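Local coordinates for protein 3-dehydroshikimate dehydratase (Pseudomonas putida, PDB 5HMQ) that converts 3-dehydroshikimate to protocatechuate in a metal-dependent N-terminal barrel, fused to a hydroxyphenylpyruvate dioxygenase-like domain that shows no 4-hydroxyphenylpyruvate or protocatechuate dioxygenase activity, at residues Leu545-Ala557 and Phe566-Asp578. Sequence-based numbering, arbitrary orientation.
Sequences LLEIPLNYYDDLA and FLSELAYYNVLYD
Y553 lies flat against A571: CA of A571 sits 3.5 Å from the centroid of the Y553 ring and 7° off its normal, a CH-pi contact over the ring centre. The opposite face is covered by CD2 of the neighbouring Y552 ring. With CG anti to the carbonyl carbon, the ring lies along the last turn of helix 566-572, and its OH donates to V575 O, just beyond the helix end, at 2.9 Å, from above the carbonyl plane rather than along a lone pair. N574, in left-handed backbone conformation just beyond that helix, meets the chain ahead of helix 550-557: its OD1 accepts I548 N at 3.0 Å in a nearly straight bond (177°), while its CB packs on L546 O. The two helices form an antiparallel hairpin, their axes 157° apart and 10.0 Å at closest approach, leading into strand 576-579 at one edge of the mixed sheet of the second VOC module; that sheet also carries H445, H523 and E601, which bind the magnesium ion. Toward the loop that joins the helices, L567 packs its CD1 3.6 Å from Y553 O and against A557. On the sheet side, L576 CD2 lies over one face of Y552, 3.5 Å from CZ, and touches I548 CD1. The Y552 OH accepts Y577 N at 2.9 Å and also hydrogen-bonds N616 OD1, so the hydroxyl is held between the strand's backbone N-H and N616.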
ATOM      1  N   LEU C 545      -3.545  12.227 -32.434  1.00 53.72           N
ATOM      2  CA  LEU C 545      -4.380  13.070 -31.591  1.00 52.31           C
ATOM      3  C   LEU C 545      -5.806  12.518 -31.534  1.00 53.82           C
ATOM      4  O   LEU C 545      -6.286  11.870 -32.469  1.00 55.38           O
ATOM      5  CB  LEU C 545      -4.373  14.506 -32.115  1.00 51.70           C
ATOM      6  CG  LEU C 545      -2.988  15.128 -32.266  1.00 52.12           C
ATOM      7  CD1 LEU C 545      -3.065  16.305 -33.227  1.00 52.90           C
ATOM      8  CD2 LEU C 545      -2.427  15.571 -30.920  1.00 50.71           C
ATOM      9  N   LEU C 546      -6.494  12.809 -30.432  1.00 56.55           N
ATOM     10  CA  LEU C 546      -7.803  12.220 -30.186  1.00 55.83           C
ATOM     11  C   LEU C 546      -8.885  12.854 -31.052  1.00 58.36           C
ATOM     12  O   LEU C 546      -8.828  14.039 -31.393  1.00 56.45           O
ATOM     13  CB  LEU C 546      -8.189  12.375 -28.720  1.00 55.47           C
ATOM     14  CG  LEU C 546      -7.194  11.843 -27.694  1.00 56.80           C
ATOM     15  CD1 LEU C 546      -7.696  12.120 -26.292  1.00 54.55           C
ATOM     16  CD2 LEU C 546      -6.982  10.353 -27.906  1.00 57.78           C
ATOM     17  N   GLU C 547      -9.887  12.046 -31.391  1.00 63.96           N
ATOM     18  CA  GLU C 547     -11.095  12.523 -32.051  1.00 63.54           C
ATOM     19  C   GLU C 547     -12.140  12.869 -31.002  1.00 65.02           C
ATOM     20  O   GLU C 547     -12.487  12.031 -30.163  1.00 67.04           O
ATOM     21  CB  GLU C 547     -11.657  11.466 -33.005  1.00 65.97           C
ATOM     22  CG  GLU C 547     -13.004  11.845 -33.615  1.00 70.11           C
ATOM     23  CD  GLU C 547     -13.489  10.839 -34.640  1.00 71.74           C
ATOM     24  OE1 GLU C 547     -12.643  10.243 -35.338  1.00 70.87           O
ATOM     25  OE2 GLU C 547     -14.717  10.629 -34.731  1.00 73.26           O
ATOM     26  N   ILE C 548     -12.639  14.092 -31.055  1.00 66.39           N
ATOM     27  CA  ILE C 548     -13.587  14.607 -30.072  1.00 67.49           C
ATOM     28  C   ILE C 548     -14.984  14.539 -30.680  1.00 71.33           C
ATOM     29  O   ILE C 548     -15.174  15.016 -31.808  1.00 73.33           O
ATOM     30  CB  ILE C 548     -13.239  16.046 -29.652  1.00 64.35           C
ATOM     31  CG1 ILE C 548     -11.793  16.116 -29.155  1.00 63.27           C
ATOM     32  CG2 ILE C 548     -14.190  16.530 -28.575  1.00 63.38           C
ATOM     33  CD1 ILE C 548     -11.486  15.157 -28.026  1.00 65.17           C
ATOM     34  N   PRO C 549     -15.967  13.964 -29.988  1.00 71.99           N
ATOM     35  CA  PRO C 549     -17.288  13.787 -30.596  1.00 71.45           C
ATOM     36  C   PRO C 549     -17.990  15.117 -30.827  1.00 71.49           C
ATOM     37  O   PRO C 549     -17.679  16.139 -30.209  1.00 69.78           O
ATOM     38  CB  PRO C 549     -18.045  12.931 -29.571  1.00 71.43           C
ATOM     39  CG  PRO C 549     -16.983  12.323 -28.707  1.00 69.65           C
ATOM     40  CD  PRO C 549     -15.875  13.324 -28.667  1.00 71.38           C
ATOM     41  N   LEU C 550     -18.956  15.084 -31.748  1.00 72.43           N
ATOM     42  CA  LEU C 550     -19.664  16.299 -32.137  1.00 70.81           C
ATOM     43  C   LEU C 550     -20.448  16.884 -30.968  1.00 69.99           C
ATOM     44  O   LEU C 550     -20.508  18.109 -30.804  1.00 67.86           O
ATOM     45  CB  LEU C 550     -20.593  15.997 -33.315  1.00 71.85           C
ATOM     46  CG  LEU C 550     -20.893  17.075 -34.364  1.00 71.32           C
ATOM     47  CD1 LEU C 550     -21.669  16.468 -35.523  1.00 69.08           C
ATOM     48  CD2 LEU C 550     -21.656  18.254 -33.780  1.00 72.51           C
ATOM     49  N   ASN C 551     -21.045  16.024 -30.138  1.00 71.97           N
ATOM     50  CA  ASN C 551     -21.867  16.501 -29.029  1.00 72.77           C
ATOM     51  C   ASN C 551     -21.084  17.368 -28.050  1.00 73.79           C
ATOM     52  O   ASN C 551     -21.686  18.192 -27.353  1.00 72.25           O
ATOM     53  CB  ASN C 551     -22.507  15.315 -28.299  1.00 72.20           C
ATOM     54  CG  ASN C 551     -21.492  14.271 -27.860  1.00 74.19           C
ATOM     55  OD1 ASN C 551     -20.399  14.599 -27.395  1.00 74.27           O
ATOM     56  ND2 ASN C 551     -21.852  13.001 -28.010  1.00 75.40           N
ATOM     57  N   TYR C 552     -19.761  17.197 -27.979  1.00 69.82           N
ATOM     58  CA  TYR C 552     -18.946  18.076 -27.147  1.00 70.92           C
ATOM     59  C   TYR C 552     -19.009  19.514 -27.648  1.00 71.73           C
ATOM     60  O   TYR C 552     -19.125  20.454 -26.852  1.00 72.61           O
ATOM     61  CB  TYR C 552     -17.501  17.579 -27.120  1.00 70.67           C
ATOM     62  CG  TYR C 552     -16.534  18.517 -26.435  1.00 69.16           C
ATOM     63  CD1 TYR C 552     -16.474  18.591 -25.049  1.00 68.15           C
ATOM     64  CD2 TYR C 552     -15.684  19.336 -27.170  1.00 69.94           C
ATOM     65  CE1 TYR C 552     -15.593  19.445 -24.414  1.00 66.84           C
ATOM     66  CE2 TYR C 552     -14.800  20.193 -26.544  1.00 69.42           C
ATOM     67  CZ  TYR C 552     -14.759  20.244 -25.166  1.00 66.92           C
ATOM     68  OH  TYR C 552     -13.882  21.097 -24.536  1.00 65.75           O
ATOM     69  N   TYR C 553     -18.931  19.705 -28.965  1.00 70.85           N
ATOM     70  CA  TYR C 553     -18.953  21.050 -29.526  1.00 71.80           C
ATOM     71  C   TYR C 553     -20.366  21.611 -29.605  1.00 70.25           C
ATOM     72  O   TYR C 553     -20.546  22.833 -29.554  1.00 68.45           O
ATOM     73  CB  TYR C 553     -18.277  21.050 -30.897  1.00 71.74           C
ATOM     74  CG  TYR C 553     -16.847  20.578 -30.814  1.00 70.33           C
ATOM     75  CD1 TYR C 553     -15.840  21.428 -30.375  1.00 69.94           C
ATOM     76  CD2 TYR C 553     -16.505  19.275 -31.152  1.00 67.87           C
ATOM     77  CE1 TYR C 553     -14.533  20.999 -30.283  1.00 69.95           C
ATOM     78  CE2 TYR C 553     -15.200  18.837 -31.065  1.00 69.04           C
ATOM     79  CZ  TYR C 553     -14.218  19.703 -30.630  1.00 71.20           C
ATOM     80  OH  TYR C 553     -12.915  19.272 -30.539  1.00 71.74           O
ATOM     81  N   ASP C 554     -21.375  20.746 -29.739  1.00 73.01           N
ATOM     82  CA  ASP C 554     -22.752  21.197 -29.563  1.00 73.95           C
ATOM     83  C   ASP C 554     -22.965  21.729 -28.156  1.00 74.63           C
ATOM     84  O   ASP C 554     -23.693  22.709 -27.956  1.00 74.21           O
ATOM     85  CB  ASP C 554     -23.725  20.055 -29.851  1.00 75.51           C
ATOM     86  CG  ASP C 554     -23.800  19.701 -31.318  1.00 76.78           C
ATOM     87  OD1 ASP C 554     -23.556  20.588 -32.160  1.00 76.86           O
ATOM     88  OD2 ASP C 554     -24.107  18.529 -31.628  1.00 77.87           O
ATOM     89  N   ASP C 555     -22.325  21.100 -27.167  1.00 77.25           N
ATOM     90  CA  ASP C 555     -22.435  21.566 -25.789  1.00 77.08           C
ATOM     91  C   ASP C 555     -21.751  22.914 -25.606  1.00 78.27           C
ATOM     92  O   ASP C 555     -22.253  23.778 -24.877  1.00 79.28           O
ATOM     93  CB  ASP C 555     -21.843  20.528 -24.838  1.00 76.06           C
ATOM     94  CG  ASP C 555     -22.046  20.890 -23.382  1.00 77.91           C
ATOM     95  OD1 ASP C 555     -21.238  21.672 -22.841  1.00 77.46           O
ATOM     96  OD2 ASP C 555     -23.017  20.389 -22.779  1.00 80.82           O
ATOM     97  N   LEU C 556     -20.598  23.109 -26.251  1.00 76.52           N
ATOM     98  CA  LEU C 556     -19.922  24.398 -26.162  1.00 76.54           C
ATOM     99  C   LEU C 556     -20.747  25.503 -26.807  1.00 78.44           C
ATOM    100  O   LEU C 556     -20.694  26.656 -26.362  1.00 80.22           O
ATOM    101  CB  LEU C 556     -18.548  24.315 -26.824  1.00 75.16           C
ATOM    102  CG  LEU C 556     -17.494  23.477 -26.102  1.00 74.48           C
ATOM    103  CD1 LEU C 556     -16.227  23.390 -26.939  1.00 75.12           C
ATOM    104  CD2 LEU C 556     -17.201  24.030 -24.716  1.00 73.81           C
ATOM    105  N   ALA C 557     -21.518  25.171 -27.844  1.00 80.30           N
ATOM    106  CA  ALA C 557     -22.370  26.165 -28.487  1.00 80.94           C
ATOM    107  C   ALA C 557     -23.466  26.651 -27.547  1.00 80.54           C
ATOM    108  O   ALA C 557     -23.776  27.847 -27.511  1.00 80.53           O
ATOM    109  CB  ALA C 557     -22.975  25.590 -29.767  1.00 80.55           C
ATOM    110  N   PHE C 566     -15.733  30.286 -35.732  1.00 76.07           N
ATOM    111  CA  PHE C 566     -14.642  29.855 -34.863  1.00 72.72           C
ATOM    112  C   PHE C 566     -14.876  28.471 -34.273  1.00 72.46           C
ATOM    113  O   PHE C 566     -13.956  27.651 -34.243  1.00 74.17           O
ATOM    114  CB  PHE C 566     -14.435  30.870 -33.739  1.00 71.94           C
ATOM    115  CG  PHE C 566     -13.274  30.546 -32.840  1.00 71.03           C
ATOM    116  CD1 PHE C 566     -11.971  30.643 -33.297  1.00 69.59           C
ATOM    117  CD2 PHE C 566     -13.493  30.138 -31.532  1.00 70.01           C
ATOM    118  CE1 PHE C 566     -10.907  30.336 -32.466  1.00 69.28           C
ATOM    119  CE2 PHE C 566     -12.435  29.833 -30.696  1.00 69.25           C
ATOM    120  CZ  PHE C 566     -11.140  29.931 -31.162  1.00 68.33           C
ATOM    121  N   LEU C 567     -16.097  28.188 -33.815  1.00 71.05           N
ATOM    122  CA  LEU C 567     -16.338  26.922 -33.135  1.00 70.77           C
ATOM    123  C   LEU C 567     -16.266  25.753 -34.105  1.00 74.14           C
ATOM    124  O   LEU C 567     -15.805  24.666 -33.733  1.00 76.75           O
ATOM    125  CB  LEU C 567     -17.712  26.933 -32.445  1.00 70.30           C
ATOM    126  CG  LEU C 567     -18.222  25.651 -31.765  1.00 73.13           C
ATOM    127  CD1 LEU C 567     -19.120  26.028 -30.579  1.00 74.31           C
ATOM    128  CD2 LEU C 567     -18.921  24.616 -32.684  1.00 73.83           C
ATOM    129  N   SER C 568     -16.686  25.956 -35.354  1.00 72.76           N
ATOM    130  CA  SER C 568     -16.579  24.893 -36.342  1.00 72.63           C
ATOM    131  C   SER C 568     -15.133  24.572 -36.668  1.00 70.00           C
ATOM    132  O   SER C 568     -14.839  23.450 -37.093  1.00 66.94           O
ATOM    133  CB  SER C 568     -17.335  25.276 -37.614  1.00 70.62           C
ATOM    134  OG  SER C 568     -16.631  26.255 -38.358  1.00 71.24           O
ATOM    135  N   GLU C 569     -14.221  25.526 -36.475  1.00 65.28           N
ATOM    136  CA  GLU C 569     -12.802  25.227 -36.616  1.00 67.97           C
ATOM    137  C   GLU C 569     -12.311  24.363 -35.461  1.00 67.94           C
ATOM    138  O   GLU C 569     -11.579  23.392 -35.678  1.00 63.84           O
ATOM    139  CB  GLU C 569     -12.003  26.524 -36.711  1.00 68.87           C
ATOM    140  CG  GLU C 569     -12.186  27.256 -38.030  1.00 70.80           C
ATOM    141  CD  GLU C 569     -11.553  28.635 -38.032  1.00 74.91           C
ATOM    142  OE1 GLU C 569     -10.717  28.911 -37.147  1.00 74.61           O
ATOM    143  OE2 GLU C 569     -11.895  29.442 -38.923  1.00 76.83           O
ATOM    144  N   LEU C 570     -12.711  24.699 -34.228  1.00 67.14           N
ATOM    145  CA  LEU C 570     -12.360  23.866 -33.086  1.00 65.13           C
ATOM    146  C   LEU C 570     -12.849  22.438 -33.277  1.00 63.25           C
ATOM    147  O   LEU C 570     -12.138  21.481 -32.955  1.00 63.03           O
ATOM    148  CB  LEU C 570     -12.942  24.463 -31.802  1.00 63.19           C
ATOM    149  CG  LEU C 570     -12.412  25.847 -31.426  1.00 63.58           C
ATOM    150  CD1 LEU C 570     -13.354  26.501 -30.433  1.00 63.70           C
ATOM    151  CD2 LEU C 570     -11.013  25.719 -30.823  1.00 61.64           C
ATOM    152  N   ALA C 571     -14.064  22.274 -33.797  1.00 64.54           N
ATOM    153  CA  ALA C 571     -14.592  20.932 -34.025  1.00 65.77           C
ATOM    154  C   ALA C 571     -13.793  20.211 -35.104  1.00 66.16           C
ATOM    155  O   ALA C 571     -13.572  18.996 -35.018  1.00 69.17           O
ATOM    156  CB  ALA C 571     -16.073  21.012 -34.406  1.00 65.78           C
ATOM    157  N   TYR C 572     -13.361  20.938 -36.138  1.00 62.95           N
ATOM    158  CA  TYR C 572     -12.568  20.312 -37.190  1.00 61.70           C
ATOM    159  C   TYR C 572     -11.166  19.962 -36.712  1.00 59.71           C
ATOM    160  O   TYR C 572     -10.593  18.965 -37.163  1.00 58.97           O
ATOM    161  CB  TYR C 572     -12.473  21.218 -38.416  1.00 59.57           C
ATOM    162  CG  TYR C 572     -11.953  20.479 -39.628  1.00 58.96           C
ATOM    163  CD1 TYR C 572     -12.778  19.628 -40.353  1.00 57.37           C
ATOM    164  CD2 TYR C 572     -10.620  20.582 -40.009  1.00 59.54           C
ATOM    165  CE1 TYR C 572     -12.300  18.936 -41.450  1.00 55.74           C
ATOM    166  CE2 TYR C 572     -10.134  19.889 -41.103  1.00 59.50           C
ATOM    167  CZ  TYR C 572     -10.979  19.069 -41.819  1.00 58.84           C
ATOM    168  OH  TYR C 572     -10.502  18.374 -42.907  1.00 59.46           O
ATOM    169  N   TYR C 573     -10.604  20.749 -35.795  1.00 57.48           N
ATOM    170  CA  TYR C 573      -9.257  20.519 -35.296  1.00 59.71           C
ATOM    171  C   TYR C 573      -9.239  19.721 -33.998  1.00 59.88           C
ATOM    172  O   TYR C 573      -8.171  19.574 -33.392  1.00 56.93           O
ATOM    173  CB  TYR C 573      -8.533  21.854 -35.081  1.00 59.18           C
ATOM    174  CG  TYR C 573      -8.124  22.591 -36.341  1.00 59.09           C
ATOM    175  CD1 TYR C 573      -9.043  23.339 -37.065  1.00 56.86           C
ATOM    176  CD2 TYR C 573      -6.808  22.561 -36.788  1.00 57.02           C
ATOM    177  CE1 TYR C 573      -8.674  24.019 -38.207  1.00 55.33           C
ATOM    178  CE2 TYR C 573      -6.428  23.241 -37.932  1.00 59.15           C
ATOM    179  CZ  TYR C 573      -7.368  23.969 -38.637  1.00 58.64           C
ATOM    180  OH  TYR C 573      -7.001  24.649 -39.776  1.00 57.73           O
ATOM    181  N   ASN C 574     -10.390  19.202 -33.567  1.00 61.27           N
ATOM    182  CA  ASN C 574     -10.492  18.372 -32.365  1.00 59.53           C
ATOM    183  C   ASN C 574      -9.833  19.047 -31.164  1.00 60.12           C
ATOM    184  O   ASN C 574      -9.172  18.403 -30.346  1.00 63.67           O
ATOM    185  CB  ASN C 574      -9.900  16.983 -32.607  1.00 57.75           C
ATOM    186  CG  ASN C 574     -10.702  16.174 -33.610  1.00 59.55           C
ATOM    187  OD1 ASN C 574     -11.863  15.843 -33.373  1.00 61.46           O
ATOM    188  ND2 ASN C 574     -10.081  15.849 -34.737  1.00 59.28           N
ATOM    189  N   VAL C 575     -10.018  20.358 -31.055  1.00 57.18           N
ATOM    190  CA  VAL C 575      -9.446  21.132 -29.959  1.00 56.35           C
ATOM    191  C   VAL C 575     -10.441  21.169 -28.808  1.00 58.85           C
ATOM    192  O   VAL C 575     -11.639  21.403 -29.014  1.00 58.53           O
ATOM    193  CB  VAL C 575      -9.080  22.552 -30.422  1.00 56.55           C
ATOM    194  CG1 VAL C 575      -8.556  23.376 -29.253  1.00 56.98           C
ATOM    195  CG2 VAL C 575      -8.047  22.496 -31.533  1.00 55.33           C
ATOM    196  N   LEU C 576      -9.943  20.946 -27.596  1.00 57.40           N
ATOM    197  CA  LEU C 576     -10.728  21.034 -26.374  1.00 58.02           C
ATOM    198  C   LEU C 576     -10.564  22.418 -25.758  1.00 54.79           C
ATOM    199  O   LEU C 576      -9.546  23.087 -25.954  1.00 56.84           O
ATOM    200  CB  LEU C 576     -10.299  19.947 -25.388  1.00 57.01           C
ATOM    201  CG  LEU C 576     -10.516  18.523 -25.906  1.00 54.94           C
ATOM    202  CD1 LEU C 576      -9.673  17.532 -25.136  1.00 55.91           C
ATOM    203  CD2 LEU C 576     -11.980  18.144 -25.809  1.00 56.45           C
ATOM    204  N   TYR C 577     -11.576  22.843 -25.004  1.00 53.82           N
ATOM    205  CA  TYR C 577     -11.698  24.239 -24.613  1.00 56.69           C
ATOM    206  C   TYR C 577     -12.081  24.359 -23.145  1.00 57.62           C
ATOM    207  O   TYR C 577     -12.790  23.514 -22.596  1.00 60.66           O
ATOM    208  CB  TYR C 577     -12.733  24.960 -25.489  1.00 57.46           C
ATOM    209  CG  TYR C 577     -12.987  26.400 -25.109  1.00 57.40           C
ATOM    210  CD1 TYR C 577     -12.107  27.404 -25.488  1.00 58.64           C
ATOM    211  CD2 TYR C 577     -14.116  26.757 -24.383  1.00 59.93           C
ATOM    212  CE1 TYR C 577     -12.339  28.724 -25.144  1.00 58.84           C
ATOM    213  CE2 TYR C 577     -14.358  28.072 -24.037  1.00 60.36           C
ATOM    214  CZ  TYR C 577     -13.467  29.051 -24.419  1.00 61.45           C
ATOM    215  OH  TYR C 577     -13.705  30.363 -24.075  1.00 63.49           O
ATOM    216  N   ASP C 578     -11.589  25.427 -22.517  1.00 57.51           N
ATOM    217  CA  ASP C 578     -11.978  25.812 -21.169  1.00 58.82           C
ATOM    218  C   ASP C 578     -11.805  27.317 -21.024  1.00 58.75           C
ATOM    219  O   ASP C 578     -10.970  27.925 -21.699  1.00 59.10           O
ATOM    220  CB  ASP C 578     -11.157  25.076 -20.104  1.00 60.75           C
ATOM    221  CG  ASP C 578     -11.729  25.245 -18.708  1.00 63.16           C
ATOM    222  OD1 ASP C 578     -12.970  25.234 -18.565  1.00 63.28           O
ATOM    223  OD2 ASP C 578     -10.937  25.400 -17.755  1.00 63.27           O
TER